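Side-chain contact in polysaccharide deacetylase (Ammonifex degensii, PDB 4WCJ), which probably removes N-acetyl groups from a poly-beta-1,6-N-acetyl-D-glucosamine polysaccharide as a zinc-binding family 4 carbohydrate esterase: residues A[44-47]-A[48-51]. Residues are numbered along the deposited sequence; the frame is centred on the assembly and turned at random.
Sequences RVLP and SSRY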
# COMPACT_ATOMS: atom_id res chain seq x y z
N ARG A 44 1.95 -9.44 -5.13
CA ARG A 44 1.72 -10.87 -4.97
C ARG A 44 2.92 -11.57 -4.38
O ARG A 44 4.06 -11.19 -4.64
CB ARG A 44 1.37 -11.51 -6.32
CG ARG A 44 0.14 -10.92 -6.96
CD ARG A 44 0.10 -11.18 -8.45
NE ARG A 44 -0.98 -10.43 -9.08
CZ ARG A 44 -0.93 -9.96 -10.32
NH1 ARG A 44 -1.96 -9.29 -10.82
NH2 ARG A 44 0.15 -10.17 -11.07
N VAL A 45 2.64 -12.59 -3.60
CA VAL A 45 3.69 -13.47 -3.11
C VAL A 45 3.42 -14.85 -3.69
O VAL A 45 2.64 -15.64 -3.15
CB VAL A 45 3.73 -13.48 -1.58
CG1 VAL A 45 4.84 -14.39 -1.10
CG2 VAL A 45 3.96 -12.06 -1.07
N LEU A 46 4.04 -15.09 -4.84
CA LEU A 46 3.69 -16.20 -5.73
C LEU A 46 4.93 -16.70 -6.47
O LEU A 46 5.86 -15.92 -6.73
CB LEU A 46 2.62 -15.77 -6.73
CG LEU A 46 1.20 -15.58 -6.19
CD1 LEU A 46 0.28 -15.09 -7.29
CD2 LEU A 46 0.72 -16.90 -5.63
N PRO A 47 4.94 -17.99 -6.84
CA PRO A 47 6.16 -18.57 -7.42
C PRO A 47 6.33 -18.40 -8.94
O PRO A 47 7.45 -18.56 -9.43
CB PRO A 47 6.01 -20.05 -7.07
CG PRO A 47 4.54 -20.28 -7.13
CD PRO A 47 3.89 -19.00 -6.64
N SER A 48 5.28 -18.08 -9.69
CA SER A 48 5.39 -18.10 -11.15
C SER A 48 4.81 -16.89 -11.87
O SER A 48 4.84 -16.83 -13.10
CB SER A 48 4.71 -19.35 -11.71
OG SER A 48 3.31 -19.18 -11.77
N SER A 49 4.26 -15.94 -11.12
CA SER A 49 3.54 -14.83 -11.71
C SER A 49 4.38 -13.57 -11.92
O SER A 49 5.43 -13.41 -11.30
CB SER A 49 2.32 -14.48 -10.85
OG SER A 49 1.52 -15.61 -10.64
N ARG A 50 3.90 -12.70 -12.80
CA ARG A 50 4.39 -11.32 -12.88
C ARG A 50 4.07 -10.55 -11.60
O ARG A 50 3.12 -10.90 -10.88
CB ARG A 50 3.77 -10.59 -14.07
CG ARG A 50 4.37 -10.92 -15.40
CD ARG A 50 3.83 -10.02 -16.50
NE ARG A 50 4.05 -10.62 -17.80
CZ ARG A 50 5.16 -10.48 -18.52
NH1 ARG A 50 6.16 -9.73 -18.06
NH2 ARG A 50 5.28 -11.08 -19.69
N TYR A 51 4.84 -9.49 -11.35
CA TYR A 51 4.62 -8.61 -10.20
C TYR A 51 4.55 -9.40 -8.90
O TYR A 51 3.81 -9.04 -7.98
CB TYR A 51 3.34 -7.79 -10.38
CG TYR A 51 3.50 -6.64 -11.34
CD1 TYR A 51 3.73 -6.87 -12.70
CD2 TYR A 51 3.43 -5.32 -10.90
CE1 TYR A 51 3.88 -5.81 -13.59
CE2 TYR A 51 3.58 -4.26 -11.78
CZ TYR A 51 3.80 -4.51 -13.12
OH TYR A 51 3.95 -3.45 -13.99
O HOH W 1 4.92 -8.52 -5.19
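Arg44 reaches across the mouth of a surface loop and takes hold of the backbone where the chain comes back. Its chain runs extended from CG to NE, with chi1 at -59° setting CG beside the backbone N, and this carries the guanidinium to the returning arm of the loop. There NH2 donates to the carbonyl O of Arg50 at 3.1 Å. The oxygen lies at the edge of the guanidinium, close to its plane, but the nitrogen stands well above the carbonyl plane, 50° out of it. The N-H...O angle of 142° makes the bond a bent one. Beside this grip, CB of Tyr51 comes within 4.0 Å of NH2, obliquely to the flat group. The main chain adds a weak bond from Arg44 N to Tyr51 O at 3.4 Å, and a water lies within bonding distance of both Arg44 O and Tyr51 O, though it may not donate to both at once.

Further round the turn a second side-chain meeting is that of Leu46 and Ser49, a van der Waals contact in which Leu46 CD1 lies 3.6 Å from Ser49 OG. The outer side is looser: Pro47 and Ser48 form the exposed bend, and the Arg50 side chain and the Tyr51 ring extend outward, clear of residues 44-47.

The loop joins strand 44-45 to strand 52-53, its parallel partner in a two-stranded sheet, and Arg44 also bonds through its backbone to Ile53. Phe135 of strand 135-136 packs against Leu46 and Ser49 and makes a cation-pi contact with Arg44. That arginine side chain lies about 5 Å from that of the zinc ligand Asp99, so the base of the loop borders the metal site, while Val45 and Leu46 rest on helix 102-114.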